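Local coordinates for putative invasin (Yersinia pseudotuberculosis IP 31758, PDB 5N40), which probably acts as a bacterial surface adhesin, its immunoglobulin-like domains carrying a C-type lectin-like domain suited to attachment to host cells, at residues A[111-116]-A[121-126]; A[222-227]-A[250-255]; A[231-236]-A[244-249]; A[237-242]-A[287-292]; A[282-287]-A[321-326]. The protein carries 1 engineered substitution. One frame throughout, in Å; residues are numbered along the deposited sequence.

Contact 1 (A[111-116]-A[121-126]); sequences LTDNAR and QAISLT
Leu111 and Thr126 face each other as a hydrogen-bonded pair of antiparallel strands, and Thr112 and Leu125 follow as a non-hydrogen-bonded pair with CA atoms 4.5 Å apart. Two nearly straight bonds close the first pair: Leu111 N to Thr126 O at 2.9 Å and Thr126 N to Leu111 O at 2.8 Å. At the next hydrogen-bonding position, Asp113 N still reaches Ser124 O at 3.0 Å, but the matching return bond is made by a side chain. Ser124 N gives its hydrogen to Asp113 OD1 at 2.9 Å, a worked example of an acidic side chain standing in for a backbone carbonyl where a strand ends. Asp113 CG sits between its own backbone N and carbonyl carbon (chi1 65°), which folds the carboxylate back over the partner strand, and the amide meets OD1 from above the carboxylate plane, 58° out of it. The other oxygen, OD2, forms a salt bridge with Lys117.

Beyond this point the chain leaves the sheet through an Asx turn, in which Asn114 OD1 accepts from Arg116 N at 3.0 Å. Ile123 fills the angle beneath the departing chain: its CG1 lies 3.4 Å from Asn114 O, while its CG2 branch packs against Thr112 CB. Thr112 CG2 bridges from that methyl to Leu125 CG.

The pair forms one margin of the immunoglobulin-like domain's antiparallel sheet, where strand 123-131 is bonded next to strand 183-189. Across the sandwich, Ile123 packs on Val214 and Phe216 of strand 209-217, the strand that Ala115 joins by backbone bonds with Thr215.

Contact 2 (A[222-227]-A[250-255]); sequences PDSAQA and AAEKPG
A single water does most of the joining between Gln226 and Glu252, two loop residues whose side chains come together with little direct polar contact. The water receives a hydrogen bond from Ser224 OG at 2.6 Å and gives its own two hydrogens to Gln226 OE1 and to Glu252 OE2, the latter at 2.8 Å. Three side chains from two separate loops are thus tied through one oxygen, while Ser224 OG and Glu252 OE2 themselves stay 4.2 Å apart.

The serine hydroxyl has a second task: it accepts from Gln226 N at 3.0 Å, an ST turn inside the type I turn that runs from Ser224 to Ala227. The turn directs Gln226 across the gap, its chain extended beyond CG (chi2 178°). There the two ends of the amide meet two successive residues: NE2 makes a weak bond to Ala251 O at 3.1 Å and lies beside Ala251 CB, while OE1 rests 3.6 Å from Glu252 CG. Amide and carboxylate planes are turned 73° apart.

Glu252 is held from other directions as well, by a salt bridge from OE2 to Arg246 and a bond from OE1 to Leu249 N. Both loops border strand 265-269, with Ala227 packing on Glu265 and Ala250 on Thr266.

Contact 3 (A[231-236]-A[244-249]); sequences GNMAET and FKRPYL
Glu235 and Arg246 lie side by side and point the same way, joined by a salt bridge from OE1 to NE at 2.9 Å. The approach is not flat. Arg246 NE meets OE1 from above the carboxylate plane, and the carboxylate and guanidinium planes stand 64° apart, so a single N-H carries the direct contact. Water 2 completes the grip by giving a hydrogen to Glu235 OE2 and accepting one from Arg246 NH2 at 3.0 Å. The same residues also meet through their backbones, Arg246 N bonding to Glu235 O at 3.0 Å, one step past the non-hydrogen-bonded pair Thr236-Lys245.

A bend at chi2 (-70°) curls the glutamate back toward the arginine, whose chain runs extended from CG to NE. Met233 SD supports that chain from the side, 3.9 Å from Arg246 CD and crossing it at about a right angle. Water 3 links Glu235 OE1 and Glu235 O to Lys245 NZ. At its other nitrogens, the guanidinium bonds from NH1 to Pro247 O at 3.0 Å and from NH2, as a second salt bridge, to Glu252.

With two acids and a carbonyl around it, the guanidinium of the buried Arg246 is probably well compensated for its charge. The glutamate, with Arg246 in direct contact and Lys245 reached through water, would be expected to remain ionised.

Contact 4 (A[237-242]-A[287-292]); sequences LTASGV and LVSLYN
Leu237 and Leu290 meet at about a right angle, the leucine of the strand presenting its CB and CD1 to one methyl of the leucine on the helix. Leu290 CD1 is that methyl, 3.8 Å from Leu237 CB. Its position follows from two torsions: CG is anti to the backbone N (chi1 -179°) and chi2 is 62°, which together bring CD1 off the helix surface toward the strand. Leu237 adopts the other common form, CG anti to the carbonyl carbon, and Leu237 CD1 lies 4.1 Å from Leu290 CD1.

Ala239, two residues further along the same face, lets the backbones draw together. Its CB touches the helix itself at Leu290 CA, 4.0 Å away, and comes within 3.9 Å of Ser289 OG. The serine oxygen is placed between its backbone N and carbonyl carbon, where it bonds to Gln286 O one turn back. Water 4 donates to both Ser289 OG and Ala239 O, the second at 2.7 Å, making a polar bridge beside the apolar contact.

Strand 237-239 crosses the helix axis at 102° with an 8.1 Å approach, and a type I' turn from Ala239 to Val242 then closes a beta hairpin with a two-residue loop. This hairpin laid across helix 284-293 belongs to the C-type lectin-like fold of the adhesion domain.

Contact 5 (A[282-287]-A[321-326]); sequences PSSSQL and QHFYVY
Val325, Ser284 and Leu287 carry this helix-on-strand contact of the C-type lectin-like fold, in which the first turn of helix 284-293 rests on strand 321-325. The interface has no hydrogen bond of its own and rests on apolar and van der Waals contacts. Val325 is the centre of it. Its CG2 branch, set anti to the carbonyl carbon, reaches both helix residues, lying 3.9 Å from Leu287 CD1 and 4.1 Å from Ser284 CB. Leu287 and Val325 cross obliquely, and the same methyl also touches Leu287 CB, so it fits against the root of the leucine as well as against one of its tips.

Ser284 contributes its carbon rather than its hydroxyl to the packing. Its CB stands 4.1 Å from Phe323 CB and thereby spans two strand residues whose side chains point to the same side, with Tyr324 between them directed away from the helix. Ser284 and Phe323 are the nearest residues of the two backbones, their CA atoms 6.5 Å apart.

The neighbouring strands also touch the helix start. Ser284 N bonds to Thr315 OG1, while Ser284 and Leu287 both pack on Ser313 of strand 311-313, which pairs with strand 321-325. The other methyl of Leu287, CD2, packs on Phe244.

The helix starts with a capping box formed by Ser283 and Gln286. Gln286 N bonds to Ser283 OG, and in return Gln286 OE1 accepts from Ser283 N at 2.9 Å, the donor lying 43° out of the carbonyl plane.

In the fold
Along the chain contact 1 closes first, in the immunoglobulin-like domain, and the other four follow within the adhesion domain. Contact 3 is nested inside the loop closed by contact 2, their centres about 11 Å apart. Contact 4 crosses contact 3 in sequence and shares with it the hairpin of strands 236-239 and 242-245; contacts 4 and 5 both use helix 284-293 and share Leu287. Phe244 touches the residues of contacts 4 and 5, giving the three a common core. Contact 1 lies about 42 Å from contact 5 between centres, yet Arg116 reaches Asp223 of contact 2 in a salt bridge, so a charged link joins the two domains at their boundary.

Contact 1 (A[111-116]-A[121-126])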
# COMPACT_ATOMS: atom_id res chain seq x y z
N LEU A 111 -8.12 -1.05 -7.29
CA LEU A 111 -8.58 0.31 -7.52
C LEU A 111 -8.06 1.21 -6.41
O LEU A 111 -8.07 0.83 -5.23
CB LEU A 111 -10.11 0.37 -7.55
CG LEU A 111 -10.81 -0.52 -8.58
CD1 LEU A 111 -12.32 -0.40 -8.47
CD2 LEU A 111 -10.35 -0.19 -9.99
N THR A 112 -7.62 2.41 -6.77
CA THR A 112 -7.29 3.43 -5.79
C THR A 112 -8.19 4.64 -6.03
O THR A 112 -8.48 4.97 -7.18
CB THR A 112 -5.83 3.85 -5.86
OG1 THR A 112 -5.51 4.25 -7.20
CG2 THR A 112 -4.91 2.69 -5.44
N ASP A 113 -8.62 5.30 -4.95
CA ASP A 113 -9.50 6.45 -5.13
C ASP A 113 -8.80 7.56 -5.90
O ASP A 113 -9.38 8.18 -6.80
CB ASP A 113 -10.06 6.94 -3.78
CG ASP A 113 -8.99 7.48 -2.84
OD1 ASP A 113 -7.84 7.01 -2.85
OD2 ASP A 113 -9.33 8.40 -2.05
N ASN A 114 -7.53 7.81 -5.57
CA ASN A 114 -6.65 8.62 -6.41
C ASN A 114 -5.25 8.06 -6.24
O ASN A 114 -4.82 7.81 -5.11
CB ASN A 114 -6.69 10.10 -6.05
CG ASN A 114 -6.00 10.99 -7.09
OD1 ASN A 114 -4.92 10.67 -7.58
ND2 ASN A 114 -6.65 12.09 -7.43
N ALA A 115 -4.55 7.87 -7.36
CA ALA A 115 -3.26 7.18 -7.32
C ALA A 115 -2.13 8.06 -6.80
O ALA A 115 -1.07 7.53 -6.47
CB ALA A 115 -2.89 6.65 -8.70
N ARG A 116 -2.34 9.37 -6.73
CA ARG A 116 -1.28 10.30 -6.32
C ARG A 116 -1.86 11.29 -5.33
O ARG A 116 -2.79 12.04 -5.66
CB ARG A 116 -0.69 11.03 -7.52
CG ARG A 116 0.39 12.03 -7.14
CD ARG A 116 0.98 12.73 -8.35
NE ARG A 116 1.93 13.73 -7.91
CZ ARG A 116 2.32 14.78 -8.62
NH1 ARG A 116 1.83 14.98 -9.84
NH2 ARG A 116 3.19 15.64 -8.11
N GLN A 121 -1.69 12.50 3.55
CA GLN A 121 -2.98 12.00 3.11
C GLN A 121 -2.93 10.48 3.01
O GLN A 121 -1.86 9.87 3.05
CB GLN A 121 -3.36 12.60 1.75
CG GLN A 121 -3.57 14.10 1.76
CD GLN A 121 -3.97 14.62 0.40
OE1 GLN A 121 -3.18 14.59 -0.55
NE2 GLN A 121 -5.20 15.10 0.29
N ALA A 122 -4.10 9.86 2.90
CA ALA A 122 -4.23 8.42 2.77
C ALA A 122 -4.93 8.08 1.46
O ALA A 122 -5.96 8.69 1.13
CB ALA A 122 -5.01 7.82 3.94
N ILE A 123 -4.38 7.12 0.74
CA ILE A 123 -5.00 6.58 -0.47
C ILE A 123 -5.85 5.38 -0.08
O ILE A 123 -5.40 4.50 0.68
CB ILE A 123 -3.94 6.21 -1.51
CG1 ILE A 123 -3.32 7.47 -2.11
CG2 ILE A 123 -4.55 5.36 -2.64
CD1 ILE A 123 -2.08 7.21 -2.97
N SER A 124 -7.07 5.33 -0.60
CA SER A 124 -7.96 4.20 -0.38
C SER A 124 -7.72 3.18 -1.49
O SER A 124 -7.94 3.48 -2.67
CB SER A 124 -9.42 4.65 -0.36
OG SER A 124 -10.27 3.57 -0.02
N LEU A 125 -7.27 1.99 -1.12
CA LEU A 125 -6.92 0.94 -2.06
C LEU A 125 -7.89 -0.22 -1.87
O LEU A 125 -8.02 -0.73 -0.75
CB LEU A 125 -5.47 0.48 -1.85
CG LEU A 125 -4.84 -0.51 -2.83
CD1 LEU A 125 -3.33 -0.41 -2.73
CD2 LEU A 125 -5.28 -1.94 -2.58
N THR A 126 -8.57 -0.61 -2.94
CA THR A 126 -9.53 -1.70 -2.91
C THR A 126 -9.08 -2.84 -3.82
O THR A 126 -8.81 -2.62 -5.01
CB THR A 126 -10.92 -1.22 -3.34
OG1 THR A 126 -11.38 -0.20 -2.44
CG2 THR A 126 -11.92 -2.37 -3.34

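Contact 2 (A[222-227]-A[250-255])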
# COMPACT_ATOMS: atom_id res chain seq x y z
N PRO A 222 9.11 20.52 -6.26
CA PRO A 222 8.02 21.16 -7.00
C PRO A 222 7.24 20.15 -7.83
O PRO A 222 7.77 19.11 -8.25
CB PRO A 222 8.74 22.18 -7.88
CG PRO A 222 10.10 21.60 -8.08
CD PRO A 222 10.42 20.79 -6.86
N ASP A 223 5.96 20.46 -8.06
CA ASP A 223 5.10 19.64 -8.90
C ASP A 223 5.37 20.02 -10.35
O ASP A 223 4.62 20.78 -10.98
CB ASP A 223 3.63 19.81 -8.53
CG ASP A 223 2.71 18.89 -9.33
OD1 ASP A 223 3.21 17.93 -9.94
OD2 ASP A 223 1.48 19.14 -9.34
N SER A 224 6.48 19.50 -10.86
CA SER A 224 6.94 19.77 -12.22
C SER A 224 7.39 18.45 -12.83
O SER A 224 8.04 17.65 -12.16
CB SER A 224 8.10 20.76 -12.23
OG SER A 224 8.81 20.68 -13.46
N ALA A 225 7.06 18.24 -14.10
CA ALA A 225 7.53 17.04 -14.78
C ALA A 225 9.05 16.98 -14.86
O ALA A 225 9.61 15.90 -15.10
CB ALA A 225 6.92 16.96 -16.19
N GLN A 226 9.74 18.12 -14.64
CA GLN A 226 11.19 18.17 -14.66
C GLN A 226 11.82 17.92 -13.29
O GLN A 226 13.04 17.83 -13.20
CB GLN A 226 11.67 19.54 -15.16
CG GLN A 226 11.20 19.89 -16.56
CD GLN A 226 11.68 21.27 -16.98
OE1 GLN A 226 11.08 22.28 -16.61
NE2 GLN A 226 12.76 21.31 -17.75
N ALA A 227 11.01 17.83 -12.23
CA ALA A 227 11.54 17.56 -10.90
C ALA A 227 12.04 16.12 -10.80
O ALA A 227 11.56 15.23 -11.50
CB ALA A 227 10.47 17.81 -9.84
N ALA A 250 16.97 24.35 -11.69
CA ALA A 250 17.98 24.58 -12.72
C ALA A 250 17.44 24.23 -14.10
O ALA A 250 17.68 24.95 -15.07
CB ALA A 250 19.23 23.77 -12.40
N ALA A 251 16.68 23.13 -14.19
CA ALA A 251 16.10 22.71 -15.45
C ALA A 251 15.07 23.71 -15.97
O ALA A 251 14.75 23.68 -17.17
CB ALA A 251 15.46 21.33 -15.29
N GLU A 252 14.53 24.57 -15.11
CA GLU A 252 13.60 25.62 -15.53
C GLU A 252 14.30 26.89 -15.98
O GLU A 252 13.68 27.71 -16.67
CB GLU A 252 12.63 25.94 -14.39
CG GLU A 252 11.58 24.86 -14.16
CD GLU A 252 10.75 25.05 -12.90
OE1 GLU A 252 11.31 25.46 -11.87
OE2 GLU A 252 9.53 24.78 -12.95
N LYS A 253 15.57 27.08 -15.61
CA LYS A 253 16.34 28.27 -15.99
C LYS A 253 17.72 27.81 -16.46
O LYS A 253 18.73 27.98 -15.76
CB LYS A 253 16.45 29.25 -14.83
CG LYS A 253 15.14 29.91 -14.47
CD LYS A 253 14.73 30.96 -15.50
CE LYS A 253 13.39 31.58 -15.16
NZ LYS A 253 12.95 32.57 -16.19
N PRO A 254 17.79 27.21 -17.66
CA PRO A 254 19.06 26.65 -18.13
C PRO A 254 20.13 27.69 -18.39
O PRO A 254 21.31 27.33 -18.47
CB PRO A 254 18.67 25.93 -19.42
CG PRO A 254 17.42 26.60 -19.87
CD PRO A 254 16.69 26.95 -18.60
N GLY A 255 19.76 28.96 -18.51
CA GLY A 255 20.70 30.00 -18.86
C GLY A 255 21.54 30.55 -17.72
O GLY A 255 22.38 31.43 -17.97
O HOH W 1 8.82 22.86 -14.81

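Contact 3 (A[231-236]-A[244-249])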
# COMPACT_ATOMS: atom_id res chain seq x y z
N GLY A 231 6.43 15.81 -5.95
CA GLY A 231 6.32 16.84 -4.94
C GLY A 231 5.07 17.69 -5.07
O GLY A 231 4.36 17.64 -6.08
N ASN A 232 4.81 18.48 -4.03
CA ASN A 232 3.70 19.44 -4.03
C ASN A 232 4.13 20.76 -3.40
O ASN A 232 3.36 21.39 -2.67
CB ASN A 232 2.48 18.89 -3.29
CG ASN A 232 2.73 18.72 -1.81
OD1 ASN A 232 3.79 18.26 -1.40
ND2 ASN A 232 1.75 19.10 -0.99
N MET A 233 5.35 21.20 -3.68
CA MET A 233 5.85 22.45 -3.12
C MET A 233 4.91 23.60 -3.47
O MET A 233 4.34 23.64 -4.56
CB MET A 233 7.25 22.74 -3.64
CG MET A 233 7.90 24.01 -3.12
SD MET A 233 9.49 24.34 -3.89
CE MET A 233 10.36 22.85 -3.39
N ALA A 234 4.74 24.53 -2.53
CA ALA A 234 3.94 25.72 -2.80
C ALA A 234 4.49 26.46 -4.02
O ALA A 234 5.68 26.80 -4.07
CB ALA A 234 3.94 26.65 -1.59
N GLU A 235 3.62 26.74 -4.99
CA GLU A 235 4.05 27.47 -6.18
C GLU A 235 4.26 28.95 -5.85
O GLU A 235 5.17 29.58 -6.40
CB GLU A 235 3.01 27.34 -7.29
CG GLU A 235 2.85 25.93 -7.84
CD GLU A 235 4.05 25.45 -8.65
OE1 GLU A 235 4.89 26.28 -9.04
OE2 GLU A 235 4.14 24.22 -8.89
N THR A 236 3.39 29.51 -5.02
CA THR A 236 3.51 30.86 -4.51
C THR A 236 3.12 30.87 -3.03
O THR A 236 2.43 29.96 -2.55
CB THR A 236 2.61 31.86 -5.27
OG1 THR A 236 1.23 31.53 -5.05
CG2 THR A 236 2.90 31.83 -6.76
N PHE A 244 4.94 35.79 -3.43
CA PHE A 244 6.31 35.32 -3.65
C PHE A 244 6.28 34.00 -4.41
O PHE A 244 5.52 33.09 -4.04
CB PHE A 244 7.04 35.14 -2.32
CG PHE A 244 7.01 36.34 -1.41
CD1 PHE A 244 5.91 36.60 -0.60
CD2 PHE A 244 8.11 37.19 -1.32
CE1 PHE A 244 5.89 37.68 0.26
CE2 PHE A 244 8.09 38.28 -0.46
CZ PHE A 244 6.98 38.51 0.33
N LYS A 245 7.11 33.88 -5.44
CA LYS A 245 7.18 32.66 -6.24
C LYS A 245 8.23 31.71 -5.68
O LYS A 245 9.28 32.15 -5.18
CB LYS A 245 7.51 33.01 -7.70
CG LYS A 245 7.23 31.91 -8.71
CD LYS A 245 7.74 32.31 -10.09
CE LYS A 245 7.18 31.41 -11.19
NZ LYS A 245 7.43 29.97 -10.90
N ARG A 246 7.96 30.41 -5.76
CA ARG A 246 8.97 29.44 -5.36
C ARG A 246 10.22 29.65 -6.20
O ARG A 246 10.16 30.22 -7.30
CB ARG A 246 8.45 28.01 -5.54
CG ARG A 246 8.18 27.60 -6.98
CD ARG A 246 8.05 26.10 -7.08
NE ARG A 246 7.67 25.63 -8.41
CZ ARG A 246 8.51 25.40 -9.42
NH1 ARG A 246 9.81 25.61 -9.29
NH2 ARG A 246 8.04 24.96 -10.58
N PRO A 247 11.38 29.21 -5.71
CA PRO A 247 12.59 29.26 -6.54
C PRO A 247 12.47 28.33 -7.74
O PRO A 247 11.69 27.38 -7.76
CB PRO A 247 13.70 28.81 -5.59
CG PRO A 247 13.02 28.09 -4.49
CD PRO A 247 11.66 28.71 -4.36
N TYR A 248 13.29 28.62 -8.75
CA TYR A 248 13.29 27.87 -10.00
C TYR A 248 14.23 26.67 -9.91
O TYR A 248 15.32 26.77 -9.34
CB TYR A 248 13.74 28.75 -11.16
CG TYR A 248 12.72 29.74 -11.66
CD1 TYR A 248 11.75 29.37 -12.57
CD2 TYR A 248 12.75 31.07 -11.24
CE1 TYR A 248 10.82 30.28 -13.05
CE2 TYR A 248 11.82 31.98 -11.70
CZ TYR A 248 10.86 31.58 -12.61
OH TYR A 248 9.94 32.48 -13.08
N LEU A 249 13.81 25.55 -10.49
CA LEU A 249 14.74 24.47 -10.76
C LEU A 249 15.76 24.91 -11.79
O LEU A 249 15.48 25.74 -12.67
CB LEU A 249 14.00 23.23 -11.29
CG LEU A 249 13.07 22.49 -10.33
CD1 LEU A 249 12.27 21.43 -11.10
CD2 LEU A 249 13.85 21.84 -9.20
O HOH W 2 5.36 23.70 -11.04
O HOH W 3 5.26 29.05 -9.16

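Contact 4 (A[237-242]-A[287-292])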
# COMPACT_ATOMS: atom_id res chain seq x y z
N LEU A 237 3.57 31.90 -2.32
CA LEU A 237 3.10 32.19 -0.97
C LEU A 237 2.76 33.68 -0.90
O LEU A 237 3.35 34.49 -1.60
CB LEU A 237 4.16 31.85 0.08
CG LEU A 237 4.62 30.39 0.17
CD1 LEU A 237 5.87 30.30 1.04
CD2 LEU A 237 3.52 29.49 0.72
N THR A 238 1.81 34.02 -0.04
CA THR A 238 1.39 35.41 0.10
C THR A 238 1.50 35.87 1.54
O THR A 238 1.14 35.14 2.48
CB THR A 238 -0.05 35.58 -0.41
OG1 THR A 238 -0.12 35.16 -1.78
CG2 THR A 238 -0.49 37.04 -0.30
N ALA A 239 1.99 37.09 1.72
CA ALA A 239 2.07 37.70 3.05
C ALA A 239 1.69 39.17 2.92
O ALA A 239 2.43 39.96 2.34
CB ALA A 239 3.47 37.54 3.65
N SER A 240 0.51 39.50 3.43
CA SER A 240 0.02 40.87 3.52
C SER A 240 0.13 41.60 2.18
O SER A 240 0.75 42.67 2.05
CB SER A 240 0.77 41.61 4.63
OG SER A 240 0.53 40.96 5.87
N GLY A 241 -0.51 41.01 1.17
CA GLY A 241 -0.61 41.64 -0.13
C GLY A 241 0.62 41.54 -1.00
O GLY A 241 0.64 42.15 -2.07
N VAL A 242 1.63 40.79 -0.59
CA VAL A 242 2.83 40.56 -1.39
C VAL A 242 2.90 39.07 -1.69
O VAL A 242 2.76 38.25 -0.77
CB VAL A 242 4.10 41.04 -0.67
CG1 VAL A 242 5.33 40.89 -1.56
CG2 VAL A 242 3.95 42.50 -0.23
N LEU A 287 10.49 39.91 2.53
CA LEU A 287 10.91 38.54 2.77
C LEU A 287 10.83 38.19 4.25
O LEU A 287 10.45 37.07 4.61
CB LEU A 287 12.33 38.32 2.25
CG LEU A 287 12.46 38.22 0.73
CD1 LEU A 287 13.92 38.36 0.32
CD2 LEU A 287 11.88 36.90 0.22
N VAL A 288 11.17 39.13 5.13
CA VAL A 288 11.09 38.85 6.56
C VAL A 288 9.64 38.66 6.98
O VAL A 288 9.34 37.81 7.83
CB VAL A 288 11.77 39.97 7.37
CG1 VAL A 288 11.51 39.78 8.86
CG2 VAL A 288 13.27 40.00 7.10
N SER A 289 8.72 39.43 6.39
CA SER A 289 7.31 39.26 6.71
C SER A 289 6.80 37.89 6.27
O SER A 289 5.94 37.30 6.93
CB SER A 289 6.48 40.36 6.05
OG SER A 289 6.27 40.09 4.67
N LEU A 290 7.32 37.36 5.16
CA LEU A 290 6.98 36.00 4.76
C LEU A 290 7.54 34.99 5.76
O LEU A 290 6.84 34.05 6.17
CB LEU A 290 7.49 35.71 3.35
CG LEU A 290 7.19 34.32 2.78
CD1 LEU A 290 5.69 34.09 2.67
CD2 LEU A 290 7.85 34.14 1.43
N TYR A 291 8.80 35.17 6.18
CA TYR A 291 9.36 34.33 7.23
C TYR A 291 8.46 34.31 8.46
O TYR A 291 8.21 33.26 9.05
CB TYR A 291 10.77 34.80 7.62
CG TYR A 291 11.20 34.10 8.89
CD1 TYR A 291 11.63 32.78 8.87
CD2 TYR A 291 11.11 34.74 10.12
CE1 TYR A 291 11.99 32.12 10.03
CE2 TYR A 291 11.46 34.09 11.29
CZ TYR A 291 11.90 32.78 11.24
OH TYR A 291 12.24 32.12 12.39
N ASN A 292 8.00 35.49 8.89
CA ASN A 292 7.19 35.57 10.11
C ASN A 292 5.89 34.78 9.98
O ASN A 292 5.33 34.34 10.99
CB ASN A 292 6.89 37.04 10.43
CG ASN A 292 8.10 37.77 10.96
OD1 ASN A 292 9.00 37.18 11.55
ND2 ASN A 292 8.12 39.09 10.77
O HOH W 4 4.83 41.09 2.77

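Contact 5 (A[282-287]-A[321-326])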
# COMPACT_ATOMS: atom_id res chain seq x y z
N PRO A 282 11.83 40.93 -4.21
CA PRO A 282 11.17 41.57 -3.07
C PRO A 282 12.16 42.29 -2.16
O PRO A 282 13.37 42.01 -2.15
CB PRO A 282 10.49 40.40 -2.34
CG PRO A 282 11.27 39.20 -2.75
CD PRO A 282 11.71 39.46 -4.16
N SER A 283 11.64 43.24 -1.40
CA SER A 283 12.47 43.91 -0.42
C SER A 283 12.81 42.95 0.72
O SER A 283 12.16 41.92 0.91
CB SER A 283 11.75 45.15 0.14
OG SER A 283 10.63 44.77 0.92
N SER A 284 13.84 43.31 1.49
CA SER A 284 14.22 42.45 2.61
C SER A 284 13.12 42.41 3.67
O SER A 284 12.86 41.36 4.26
CB SER A 284 15.55 42.92 3.20
OG SER A 284 15.51 44.28 3.58
N SER A 285 12.44 43.54 3.92
CA SER A 285 11.35 43.50 4.90
C SER A 285 10.19 42.64 4.41
O SER A 285 9.53 41.98 5.22
CB SER A 285 10.88 44.91 5.23
OG SER A 285 10.24 45.51 4.12
N GLN A 286 9.92 42.64 3.11
CA GLN A 286 8.89 41.76 2.56
C GLN A 286 9.24 40.30 2.81
O GLN A 286 8.40 39.51 3.26
CB GLN A 286 8.70 42.03 1.07
CG GLN A 286 7.84 43.26 0.80
CD GLN A 286 7.96 43.77 -0.62
OE1 GLN A 286 8.76 43.28 -1.40
NE2 GLN A 286 7.14 44.76 -0.95
N LEU A 287 10.49 39.91 2.53
CA LEU A 287 10.91 38.54 2.77
C LEU A 287 10.83 38.19 4.25
O LEU A 287 10.45 37.07 4.61
CB LEU A 287 12.33 38.32 2.25
CG LEU A 287 12.46 38.22 0.73
CD1 LEU A 287 13.92 38.36 0.32
CD2 LEU A 287 11.88 36.90 0.22
N GLN A 321 26.10 46.51 -2.53
CA GLN A 321 25.69 45.29 -1.84
C GLN A 321 24.24 45.41 -1.40
O GLN A 321 23.86 46.41 -0.78
CB GLN A 321 26.58 44.99 -0.63
CG GLN A 321 28.05 44.85 -0.95
CD GLN A 321 28.34 43.77 -1.98
OE1 GLN A 321 27.61 42.78 -2.07
NE2 GLN A 321 29.39 43.96 -2.76
N HIS A 322 23.44 44.39 -1.70
CA HIS A 322 22.05 44.33 -1.26
C HIS A 322 21.88 43.24 -0.21
O HIS A 322 22.53 42.19 -0.26
CB HIS A 322 21.11 44.05 -2.44
CG HIS A 322 21.06 45.16 -3.45
ND1 HIS A 322 22.10 45.42 -4.32
CD2 HIS A 322 20.09 46.06 -3.73
CE1 HIS A 322 21.77 46.44 -5.09
NE2 HIS A 322 20.56 46.84 -4.76
N PHE A 323 20.99 43.50 0.74
CA PHE A 323 20.69 42.52 1.77
C PHE A 323 20.19 41.23 1.15
O PHE A 323 19.46 41.24 0.15
CB PHE A 323 19.63 43.05 2.73
CG PHE A 323 20.09 44.18 3.60
CD1 PHE A 323 20.93 43.95 4.68
CD2 PHE A 323 19.67 45.47 3.35
CE1 PHE A 323 21.36 44.99 5.48
CE2 PHE A 323 20.08 46.52 4.16
CZ PHE A 323 20.93 46.27 5.22
N TYR A 324 20.57 40.11 1.76
CA TYR A 324 19.95 38.82 1.51
C TYR A 324 19.34 38.34 2.82
O TYR A 324 19.69 38.82 3.90
CB TYR A 324 20.97 37.82 0.95
CG TYR A 324 22.30 37.76 1.69
CD1 TYR A 324 22.42 37.07 2.90
CD2 TYR A 324 23.44 38.36 1.17
CE1 TYR A 324 23.63 37.00 3.56
CE2 TYR A 324 24.65 38.29 1.83
CZ TYR A 324 24.74 37.60 3.03
OH TYR A 324 25.94 37.53 3.70
N VAL A 325 18.40 37.40 2.73
CA VAL A 325 17.64 36.95 3.89
C VAL A 325 17.77 35.44 4.03
O VAL A 325 17.60 34.69 3.06
CB VAL A 325 16.16 37.36 3.78
CG1 VAL A 325 15.42 36.98 5.05
CG2 VAL A 325 16.03 38.86 3.51
N TYR A 326 18.06 35.00 5.26
CA TYR A 326 17.99 33.59 5.65
C TYR A 326 16.53 33.25 5.91
O TYR A 326 15.97 33.63 6.95
CB TYR A 326 18.83 33.34 6.90
CG TYR A 326 20.31 33.62 6.78
CD1 TYR A 326 20.79 34.92 6.71
CD2 TYR A 326 21.23 32.58 6.77
CE1 TYR A 326 22.15 35.18 6.61
CE2 TYR A 326 22.59 32.83 6.68
CZ TYR A 326 23.04 34.13 6.60
OH TYR A 326 24.39 34.38 6.50